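Local coordinates for phosphatidylinositol 4,5-bisphosphate-binding protein SLM1 (Saccharomyces cerevisiae, PDB 4A6H) that binds phosphatidylinositol 4,5-bisphosphate and acts with SLM2 as an effector of TORC2 and calcineurin signalling, represented here by its PH domain, at residues K8-L12 / M107-D111; P31-F37 / P48-L54; S55-E61 / F80-Q86. All coordinates share one frame. Numbering follows the deposited sequence.

Contact 1 (K8-L12 / M107-D111)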
loop_
_atom_site.group_PDB
_atom_site.type_symbol
_atom_site.label_atom_id
_atom_site.label_comp_id
_atom_site.label_asym_id
_atom_site.label_seq_id
_atom_site.Cartn_x
_atom_site.Cartn_y
_atom_site.Cartn_z
ATOM N N LYS A 8 -5.279 4.418 7.033
ATOM C CA LYS A 8 -5.941 5.182 8.076
ATOM C C LYS A 8 -7.396 5.371 7.701
ATOM O O LYS A 8 -7.721 5.465 6.533
ATOM C CB LYS A 8 -5.287 6.548 8.269
ATOM C CG LYS A 8 -5.846 7.282 9.483
ATOM C CD LYS A 8 -5.096 8.565 9.756
ATOM C CE LYS A 8 -5.707 9.309 10.946
ATOM N NZ LYS A 8 -5.505 8.602 12.254
ATOM N N SER A 9 -8.281 5.432 8.689
ATOM C CA SER A 9 -9.675 5.723 8.406
ATOM C C SER A 9 -10.260 6.547 9.544
ATOM O O SER A 9 -9.777 6.505 10.690
ATOM C CB SER A 9 -10.490 4.446 8.209
ATOM O OG SER A 9 -10.509 3.689 9.404
ATOM N N GLY A 10 -11.292 7.316 9.229
ATOM C CA GLY A 10 -11.916 8.127 10.256
ATOM C C GLY A 10 -12.722 9.241 9.640
ATOM O O GLY A 10 -12.673 9.449 8.427
ATOM N N PHE A 11 -13.496 9.934 10.467
ATOM C CA PHE A 11 -14.306 11.044 9.995
ATOM C C PHE A 11 -13.466 12.305 9.845
ATOM O O PHE A 11 -12.613 12.604 10.697
ATOM C CB PHE A 11 -15.470 11.315 10.955
ATOM C CG PHE A 11 -16.540 10.242 10.939
ATOM C CD1 PHE A 11 -17.582 10.301 10.030
ATOM C CD2 PHE A 11 -16.471 9.173 11.821
ATOM C CE1 PHE A 11 -18.565 9.313 10.012
ATOM C CE2 PHE A 11 -17.445 8.179 11.802
ATOM C CZ PHE A 11 -18.477 8.254 10.903
ATOM N N LEU A 12 -13.697 13.015 8.743
ATOM C CA LEU A 12 -13.120 14.340 8.547
ATOM C C LEU A 12 -14.206 15.275 8.071
ATOM O O LEU A 12 -15.157 14.851 7.415
ATOM C CB LEU A 12 -12.011 14.313 7.490
ATOM C CG LEU A 12 -10.722 13.580 7.827
ATOM C CD1 LEU A 12 -9.811 13.549 6.618
ATOM C CD2 LEU A 12 -10.051 14.275 9.004
ATOM N N MET A 107 -2.631 15.721 12.721
ATOM C CA MET A 107 -1.248 15.449 12.371
ATOM C C MET A 107 -1.053 14.000 11.929
ATOM O O MET A 107 -0.219 13.721 11.073
ATOM C CB MET A 107 -0.301 15.807 13.513
ATOM C CG MET A 107 -0.087 17.317 13.685
ATOM S SD MET A 107 0.549 18.144 12.208
ATOM C CE MET A 107 2.185 17.426 12.058
ATOM N N SER A 108 -1.839 13.088 12.483
ATOM C CA SER A 108 -1.813 11.710 11.990
ATOM C C SER A 108 -2.236 11.640 10.514
ATOM O O SER A 108 -1.580 10.990 9.702
ATOM C CB SER A 108 -2.680 10.802 12.858
ATOM O OG SER A 108 -2.700 9.480 12.345
ATOM N N TRP A 109 -3.322 12.328 10.165
ATOM C CA TRP A 109 -3.745 12.398 8.769
ATOM C C TRP A 109 -2.675 13.068 7.905
ATOM O O TRP A 109 -2.329 12.570 6.831
ATOM C CB TRP A 109 -5.053 13.179 8.650
ATOM C CG TRP A 109 -6.270 12.383 9.016
ATOM C CD1 TRP A 109 -6.980 12.452 10.180
ATOM C CD2 TRP A 109 -6.904 11.378 8.213
ATOM N NE1 TRP A 109 -8.033 11.564 10.143
ATOM C CE2 TRP A 109 -8.017 10.903 8.941
ATOM C CE3 TRP A 109 -6.670 10.866 6.930
ATOM C CZ2 TRP A 109 -8.868 9.912 8.442
ATOM C CZ3 TRP A 109 -7.519 9.881 6.439
ATOM C CH2 TRP A 109 -8.601 9.423 7.193
ATOM N N PHE A 110 -2.169 14.209 8.374
ATOM C CA PHE A 110 -1.217 14.997 7.612
ATOM C C PHE A 110 0.034 14.186 7.331
ATOM O O PHE A 110 0.476 14.113 6.192
ATOM C CB PHE A 110 -0.850 16.281 8.376
ATOM C CG PHE A 110 0.069 17.197 7.612
ATOM C CD1 PHE A 110 -0.447 18.166 6.761
ATOM C CD2 PHE A 110 1.444 17.064 7.719
ATOM C CE1 PHE A 110 0.400 19.005 6.042
ATOM C CE2 PHE A 110 2.293 17.898 7.006
ATOM C CZ PHE A 110 1.766 18.867 6.163
ATOM N N ASP A 111 0.589 13.553 8.358
ATOM C CA ASP A 111 1.846 12.817 8.162
ATOM C C ASP A 111 1.670 11.542 7.332
ATOM O O ASP A 111 2.528 11.209 6.508
ATOM C CB ASP A 111 2.515 12.482 9.490
ATOM C CG ASP A 111 3.037 13.700 10.209
ATOM O OD1 ASP A 111 3.355 14.706 9.542
ATOM O OD2 ASP A 111 3.124 13.641 11.451
HETATM O O HOH W 1 -10.380 11.253 11.880
#

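Contact 2 (P31-F37 / P48-L54). With I4D (D-myo-inositol-4-phosphate), chain H; PO4 (phosphate ion), chain F.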
loop_
_atom_site.group_PDB
_atom_site.type_symbol
_atom_site.label_atom_id
_atom_site.label_comp_id
_atom_site.label_asym_id
_atom_site.label_seq_id
_atom_site.Cartn_x
_atom_site.Cartn_y
_atom_site.Cartn_z
ATOM N N PRO A 31 -2.896 3.167 -0.178
ATOM C CA PRO A 31 -1.708 3.702 -0.856
ATOM C C PRO A 31 -2.004 4.473 -2.150
ATOM O O PRO A 31 -1.130 5.204 -2.619
ATOM C CB PRO A 31 -0.890 2.441 -1.157
ATOM C CG PRO A 31 -1.280 1.489 -0.084
ATOM C CD PRO A 31 -2.759 1.736 0.139
ATOM N N ASN A 32 -3.202 4.322 -2.712
ATOM C CA ASN A 32 -3.526 4.926 -4.003
ATOM C C ASN A 32 -4.457 6.126 -3.918
ATOM O O ASN A 32 -4.366 7.042 -4.728
ATOM C CB ASN A 32 -4.158 3.886 -4.936
ATOM C CG ASN A 32 -3.236 2.728 -5.236
ATOM O OD1 ASN A 32 -2.090 2.925 -5.634
ATOM N ND2 ASN A 32 -3.731 1.514 -5.053
ATOM N N PHE A 33 -5.364 6.121 -2.941
ATOM C CA PHE A 33 -6.435 7.110 -2.894
ATOM C C PHE A 33 -6.753 7.543 -1.485
ATOM O O PHE A 33 -6.551 6.786 -0.525
ATOM C CB PHE A 33 -7.747 6.510 -3.438
ATOM C CG PHE A 33 -7.773 6.308 -4.929
ATOM C CD1 PHE A 33 -8.010 7.374 -5.793
ATOM C CD2 PHE A 33 -7.596 5.052 -5.461
ATOM C CE1 PHE A 33 -8.045 7.185 -7.170
ATOM C CE2 PHE A 33 -7.622 4.852 -6.831
ATOM C CZ PHE A 33 -7.851 5.923 -7.686
ATOM N N LEU A 34 -7.251 8.772 -1.370
ATOM C CA LEU A 34 -8.052 9.145 -0.220
ATOM C C LEU A 34 -9.510 9.024 -0.675
ATOM O O LEU A 34 -9.965 9.794 -1.539
ATOM C CB LEU A 34 -7.706 10.569 0.230
ATOM C CG LEU A 34 -8.548 11.078 1.400
ATOM C CD1 LEU A 34 -8.256 10.272 2.647
ATOM C CD2 LEU A 34 -8.291 12.558 1.628
ATOM N N HIS A 35 -10.220 8.021 -0.146
ATOM C CA HIS A 35 -11.620 7.820 -0.472
ATOM C C HIS A 35 -12.504 8.457 0.568
ATOM O O HIS A 35 -12.188 8.429 1.759
ATOM C CB HIS A 35 -11.991 6.330 -0.472
ATOM C CG HIS A 35 -11.216 5.491 -1.438
ATOM N ND1 HIS A 35 -11.440 5.519 -2.797
ATOM C CD2 HIS A 35 -10.249 4.562 -1.234
ATOM C CE1 HIS A 35 -10.633 4.660 -3.390
ATOM N NE2 HIS A 35 -9.908 4.056 -2.464
ATOM N N GLU A 36 -13.607 9.029 0.109
ATOM C CA GLU A 36 -14.689 9.453 1.001
ATOM C C GLU A 36 -15.896 8.558 0.812
ATOM O O GLU A 36 -16.280 8.266 -0.320
ATOM C CB GLU A 36 -15.121 10.889 0.705
ATOM C CG GLU A 36 -16.218 11.375 1.665
ATOM C CD GLU A 36 -16.818 12.714 1.261
ATOM O OE1 GLU A 36 -16.487 13.216 0.167
ATOM O OE2 GLU A 36 -17.603 13.276 2.058
ATOM N N PHE A 37 -16.478 8.132 1.928
ATOM C CA PHE A 37 -17.768 7.440 1.956
ATOM C C PHE A 37 -18.751 8.254 2.783
ATOM O O PHE A 37 -18.361 9.025 3.666
ATOM C CB PHE A 37 -17.613 6.040 2.553
ATOM C CG PHE A 37 -16.634 5.160 1.808
ATOM C CD1 PHE A 37 -15.295 5.179 2.127
ATOM C CD2 PHE A 37 -17.051 4.321 0.786
ATOM C CE1 PHE A 37 -14.380 4.378 1.455
ATOM C CE2 PHE A 37 -16.135 3.512 0.113
ATOM C CZ PHE A 37 -14.802 3.550 0.441
ATOM N N PRO A 48 -17.478 4.706 -3.145
ATOM C CA PRO A 48 -17.005 6.012 -2.665
ATOM C C PRO A 48 -17.813 7.183 -3.224
ATOM O O PRO A 48 -18.203 7.155 -4.399
ATOM C CB PRO A 48 -15.568 6.082 -3.216
ATOM C CG PRO A 48 -15.154 4.662 -3.360
ATOM C CD PRO A 48 -16.410 3.921 -3.783
ATOM N N VAL A 49 -18.020 8.219 -2.418
ATOM C CA VAL A 49 -18.568 9.466 -2.951
ATOM C C VAL A 49 -17.522 10.125 -3.845
ATOM O O VAL A 49 -17.850 10.739 -4.867
ATOM C CB VAL A 49 -19.024 10.449 -1.844
ATOM C CG1 VAL A 49 -19.757 9.706 -0.727
ATOM C CG2 VAL A 49 -17.861 11.214 -1.299
ATOM N N MET A 50 -16.253 9.978 -3.476
ATOM C CA MET A 50 -15.166 10.440 -4.326
ATOM C C MET A 50 -13.889 9.716 -3.946
ATOM O O MET A 50 -13.723 9.255 -2.816
ATOM C CB MET A 50 -14.971 11.957 -4.226
ATOM C CG MET A 50 -14.487 12.420 -2.868
ATOM S SD MET A 50 -13.930 14.146 -2.803
ATOM C CE MET A 50 -13.274 14.219 -1.137
ATOM N N SER A 51 -12.977 9.628 -4.903
ATOM C CA SER A 51 -11.683 9.003 -4.694
ATOM C C SER A 51 -10.617 9.945 -5.230
ATOM O O SER A 51 -10.541 10.192 -6.444
ATOM C CB SER A 51 -11.608 7.647 -5.406
ATOM O OG SER A 51 -12.621 6.772 -4.938
ATOM N N LEU A 52 -9.803 10.468 -4.324
ATOM C CA LEU A 52 -8.772 11.441 -4.663
ATOM C C LEU A 52 -7.439 10.745 -4.879
ATOM O O LEU A 52 -6.855 10.204 -3.937
ATOM C CB LEU A 52 -8.614 12.449 -3.523
ATOM C CG LEU A 52 -9.767 13.409 -3.277
ATOM C CD1 LEU A 52 -9.682 14.005 -1.876
ATOM C CD2 LEU A 52 -9.785 14.503 -4.318
ATOM N N ALA A 53 -6.941 10.776 -6.113
ATOM C CA ALA A 53 -5.696 10.090 -6.449
ATOM C C ALA A 53 -4.491 10.753 -5.787
ATOM O O ALA A 53 -4.215 11.915 -6.044
ATOM C CB ALA A 53 -5.516 10.076 -7.948
ATOM N N LEU A 54 -3.765 10.004 -4.965
ATOM C CA LEU A 54 -2.664 10.561 -4.199
ATOM C C LEU A 54 -1.493 10.956 -5.101
ATOM O O LEU A 54 -0.716 11.832 -4.742
ATOM C CB LEU A 54 -2.197 9.573 -3.135
ATOM C CG LEU A 54 -3.240 9.212 -2.089
ATOM C CD1 LEU A 54 -2.645 8.239 -1.081
ATOM C CD2 LEU A 54 -3.754 10.474 -1.426
HETATM O O5 I4D H . -15.785 2.893 7.508
HETATM C C5 I4D H . -14.672 2.468 6.750
HETATM C C6 I4D H . -13.834 1.571 7.666
HETATM O O6 I4D H . -14.369 1.228 8.946
HETATM C C4 I4D H . -15.103 1.879 5.461
HETATM O O4 I4D H . -15.879 2.749 4.630
HETATM P P4 I4D H . -17.338 2.552 4.203
HETATM O O43 I4D H . -18.099 1.752 5.169
HETATM O O42 I4D H . -17.302 1.872 2.927
HETATM O O41 I4D H . -18.056 3.815 4.025
HETATM C C3 I4D H . -13.923 0.946 4.867
HETATM O O3 I4D H . -14.123 0.416 3.439
HETATM C C2 I4D H . -12.773 0.217 5.668
HETATM O O2 I4D H . -11.584 -0.052 4.982
HETATM C C1 I4D H . -12.648 0.684 7.111
HETATM O O1 I4D H . -11.791 0.003 8.072
HETATM P P PO4 F . -7.344 1.326 -3.701
HETATM O O1 PO4 F . -7.732 2.684 -3.182
HETATM O O2 PO4 F . -7.899 0.260 -2.812
HETATM O O3 PO4 F . -7.936 1.112 -5.068
HETATM O O4 PO4 F . -5.846 1.221 -3.722
#

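Contact 3 (S55-E61 / F80-Q86)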
loop_
_atom_site.group_PDB
_atom_site.type_symbol
_atom_site.label_atom_id
_atom_site.label_comp_id
_atom_site.label_asym_id
_atom_site.label_seq_id
_atom_site.Cartn_x
_atom_site.Cartn_y
_atom_site.Cartn_z
ATOM N N SER A 55 -1.403 10.324 -6.267
ATOM C CA SER A 55 -0.307 10.572 -7.203
ATOM C C SER A 55 -0.309 12.019 -7.661
ATOM O O SER A 55 0.710 12.530 -8.125
ATOM C CB SER A 55 -0.451 9.663 -8.422
ATOM O OG SER A 55 -1.632 9.964 -9.140
ATOM N N GLU A 56 -1.453 12.684 -7.549
ATOM C CA GLU A 56 -1.540 14.062 -8.008
ATOM C C GLU A 56 -2.043 15.026 -6.945
ATOM O O GLU A 56 -2.575 16.087 -7.266
ATOM C CB GLU A 56 -2.365 14.174 -9.296
ATOM C CG GLU A 56 -1.781 13.410 -10.490
ATOM C CD GLU A 56 -0.365 13.842 -10.858
ATOM O OE1 GLU A 56 0.027 14.988 -10.549
ATOM O OE2 GLU A 56 0.357 13.020 -11.465
ATOM N N CYS A 57 -1.854 14.656 -5.680
ATOM C CA CYS A 57 -2.149 15.540 -4.561
ATOM C C CYS A 57 -0.936 15.707 -3.675
ATOM O O CYS A 57 -0.049 14.855 -3.645
ATOM C CB CYS A 57 -3.300 14.986 -3.714
ATOM S SG CYS A 57 -4.879 14.903 -4.575
ATOM N N THR A 58 -0.899 16.819 -2.955
ATOM C CA THR A 58 0.085 17.028 -1.902
ATOM C C THR A 58 -0.596 17.620 -0.675
ATOM O O THR A 58 -1.706 18.144 -0.765
ATOM C CB THR A 58 1.215 17.986 -2.334
ATOM O OG1 THR A 58 0.667 19.255 -2.722
ATOM C CG2 THR A 58 2.014 17.399 -3.487
ATOM N N VAL A 59 0.050 17.517 0.482
ATOM C CA VAL A 59 -0.416 18.247 1.652
ATOM C C VAL A 59 0.572 19.358 1.938
ATOM O O VAL A 59 1.788 19.139 2.000
ATOM C CB VAL A 59 -0.661 17.351 2.892
ATOM C CG1 VAL A 59 -1.906 16.476 2.668
ATOM C CG2 VAL A 59 0.563 16.501 3.215
ATOM N N THR A 60 0.050 20.566 2.079
ATOM C CA THR A 60 0.913 21.728 2.096
ATOM C C THR A 60 1.011 22.305 3.502
ATOM O O THR A 60 2.044 22.181 4.162
ATOM C CB THR A 60 0.446 22.768 1.069
ATOM O OG1 THR A 60 -0.946 23.039 1.263
ATOM C CG2 THR A 60 0.643 22.234 -0.348
ATOM N N GLU A 61 -0.056 22.925 3.974
ATOM C CA GLU A 61 -0.015 23.522 5.294
ATOM C C GLU A 61 -0.960 22.853 6.272
ATOM O O GLU A 61 -1.876 22.109 5.881
ATOM C CB GLU A 61 -0.278 25.028 5.234
ATOM C CG GLU A 61 -1.468 25.417 4.407
ATOM C CD GLU A 61 -1.710 26.914 4.393
ATOM O OE1 GLU A 61 -1.420 27.590 5.403
ATOM O OE2 GLU A 61 -2.199 27.414 3.363
ATOM N N PHE A 80 -5.920 20.969 7.898
ATOM C CA PHE A 80 -4.836 20.852 6.933
ATOM C C PHE A 80 -5.330 21.096 5.517
ATOM O O PHE A 80 -6.534 21.053 5.250
ATOM C CB PHE A 80 -4.083 19.510 7.054
ATOM C CG PHE A 80 -4.870 18.302 6.595
ATOM C CD1 PHE A 80 -5.720 17.637 7.464
ATOM C CD2 PHE A 80 -4.729 17.818 5.301
ATOM C CE1 PHE A 80 -6.439 16.514 7.041
ATOM C CE2 PHE A 80 -5.439 16.703 4.874
ATOM C CZ PHE A 80 -6.294 16.054 5.750
ATOM N N VAL A 81 -4.389 21.364 4.615
ATOM C CA VAL A 81 -4.702 21.655 3.226
ATOM C C VAL A 81 -4.179 20.570 2.306
ATOM O O VAL A 81 -3.010 20.163 2.399
ATOM C CB VAL A 81 -4.076 22.993 2.797
ATOM C CG1 VAL A 81 -4.393 23.284 1.338
ATOM C CG2 VAL A 81 -4.547 24.116 3.721
ATOM N N LEU A 82 -5.058 20.107 1.425
ATOM C CA LEU A 82 -4.728 19.161 0.367
ATOM C C LEU A 82 -4.736 19.932 -0.946
ATOM O O LEU A 82 -5.734 20.560 -1.297
ATOM C CB LEU A 82 -5.742 18.009 0.340
ATOM C CG LEU A 82 -5.472 16.851 -0.617
ATOM C CD1 LEU A 82 -4.198 16.123 -0.220
ATOM C CD2 LEU A 82 -6.651 15.897 -0.605
ATOM N N HIS A 83 -3.613 19.888 -1.661
ATOM C CA HIS A 83 -3.421 20.652 -2.892
ATOM C C HIS A 83 -3.462 19.740 -4.114
ATOM O O HIS A 83 -2.869 18.667 -4.096
ATOM C CB HIS A 83 -2.057 21.345 -2.839
ATOM C CG HIS A 83 -1.706 22.107 -4.078
ATOM N ND1 HIS A 83 -2.202 23.367 -4.339
ATOM C CD2 HIS A 83 -0.881 21.807 -5.109
ATOM C CE1 HIS A 83 -1.711 23.803 -5.485
ATOM N NE2 HIS A 83 -0.903 22.877 -5.971
ATOM N N ALA A 84 -4.157 20.160 -5.171
ATOM C CA ALA A 84 -4.206 19.379 -6.409
ATOM C C ALA A 84 -3.139 19.808 -7.413
ATOM O O ALA A 84 -3.024 20.989 -7.754
ATOM C CB ALA A 84 -5.589 19.470 -7.042
ATOM N N LYS A 85 -2.378 18.838 -7.907
ATOM C CA LYS A 85 -1.315 19.102 -8.872
ATOM C C LYS A 85 -1.843 18.955 -10.288
ATOM O O LYS A 85 -1.190 19.362 -11.250
ATOM C CB LYS A 85 -0.145 18.143 -8.651
ATOM C CG LYS A 85 0.626 18.415 -7.363
ATOM C CD LYS A 85 1.919 17.611 -7.285
ATOM C CE LYS A 85 1.653 16.115 -7.195
ATOM N NZ LYS A 85 2.896 15.350 -6.870
ATOM N N GLN A 86 -3.031 18.374 -10.409
ATOM C CA GLN A 86 -3.616 18.104 -11.707
ATOM C C GLN A 86 -5.134 18.153 -11.624
ATOM O O GLN A 86 -5.709 17.989 -10.547
ATOM C CB GLN A 86 -3.165 16.728 -12.207
ATOM C CG GLN A 86 -3.491 16.481 -13.659
ATOM C CD GLN A 86 -3.059 17.640 -14.533
ATOM O OE1 GLN A 86 -3.869 18.498 -14.891
ATOM N NE2 GLN A 86 -1.773 17.682 -14.869
HETATM O O HOH W 2 1.884 13.238 -5.089
#

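Contact 1 (K8-L12 / M107-D111)
Trp109 carries most of this contact, its indole reaching from helix to strand between two side chains of residues 8-12. Over one face runs Lys8, whose CE sits 3.3 Å from the centroid of the five-membered ring in a CH-pi contact; its NZ, 4.6 Å from the same centroid and 18° off the normal, adds a cation-pi interaction. Over the opposite face, Leu12 CD2 makes a second CH-pi contact, 3.8 Å from that centroid. This is the PH-domain theme of a C-terminal helix capping one end of the bent antiparallel sheet: strand 8-12 also pairs with strand 21-29, and the segment axes pass 10.0 Å apart at 137°. The edge of the indole meets Gly10, with Trp109 CZ2 3.6 Å from Gly10 N. A CB on Gly10 would lie just as close to CZ2 and, at this positive phi, would also collide with the carbonyl O of Ser9. Two polar links remain. Lys8, extended as far as CE and turned p at chi4, donates from NZ to Ser108 OG at 2.9 Å. Water 1 accepts from Trp109 NE1 and donates to Phe11 O, each at 2.9 Å.

Contact 2 (P31-F37 / P48-L54)
Main-chain groups pair along two antiparallel strands. Leu34 and Leu52 form a complete hydrogen-bonded pair, Leu34 N to Leu52 O at 3.0 Å and Leu52 N to Leu34 O at 2.9 Å, and beyond it Leu54 N donates to Asn32 O at 3.0 Å. At the other end Glu36 faces two residues: its N donates to Met50 O (2.9 Å), while its O accepts from Val49 N (2.7 Å). His35 ND1 and Ser51 OG share a 2.7 Å hydrogen bond within a non-hydrogen-bonded pair. The other ring nitrogen, His35 NE2, donates to PO4 O1 (2.7 Å), and Asn32 ND2 donates to PO4 O4 (2.5 Å); Asn32 and His35 of the third subunit bind the same phosphate ion, probably a crystallisation component. Glu36 OE1 is answered by a salt bridge to Arg14. Phe37, packed on Pro48 (CE2 to CG, 3.8 Å), lines a bound inositol-4-phosphate's pocket. The pairing is an antiparallel PH-domain hairpin with a classic beta bulge at Val49 and Met50.

Contact 3 (S55-E61 / F80-Q86)
Side chains alternate across this antiparallel pair, and their rotamers decide what meets what. On one face are Cys57, Val59, Leu82 and Ala84. Leu82, with chi1 t and chi2 p, brings CD1 back toward the opposite strand, 3.8 Å from Cys57 CB and 3.7 Å from Val59 CG1. Val59 CG1 also reaches Phe80 CD2 at 4.1 Å, Phe80 being in the p rotamer. On the other face Thr58, also p, sets OG1 3.4 Å from His83 CB. Thr60, whose CB points sideways, brings CG2 to 3.8 Å from His83 CB. The imidazole continues beyond them, and ND1 is hydrogen-bonded to Asn95. Lys85 folds along the neighbouring strand, its two m turns at chi1 and chi3 laying CD 3.8 Å from Thr58 CG2; NZ then donates to water 2 at 2.9 Å, and that water also lies 2.9 Å from Cys57 O. The backbone holds this register through Thr58 N to His83 O (2.9 Å), His83 N to Thr58 O (2.7 Å) and Lys85 N to Glu56 O (2.8 Å). Farther along, Thr60 N donates to Val81 O (3.1 Å) and Val81 N to Glu61 O (2.9 Å), so two residues face one, as in a classic beta bulge. Strand 57-62 is outermost within the chain, while strand 79-84 pairs on with strand 95-99; helix 103-116 covers Val59 and Phe80 through Phe110 and Leu113.

All three contacts belong to one PH-domain core, their centres 13 to 14 Å apart. Helix 103-116 joins contact 1 to the others: Trp109 CZ3 touches Leu34 CD1 of contact 2 at 3.9 Å, and Phe110 CE1 reaches Val59 CB of contact 3 at 3.7 Å. Contacts 2 and 3 hold the two outermost strands of the chain's sheet, consecutive in sequence, and meet through Leu52 CD1 and Leu82 CD2 at 3.8 Å. One inositol-4-phosphate lies beside contacts 1 and 2, about 4 Å from the side chain of Ser9 and against Phe37. Another is held by residues including Lys20, Lys79 and Lys99. The side chain of Val81 in contact 3 is about 10 Å from this second inositol-4-phosphate.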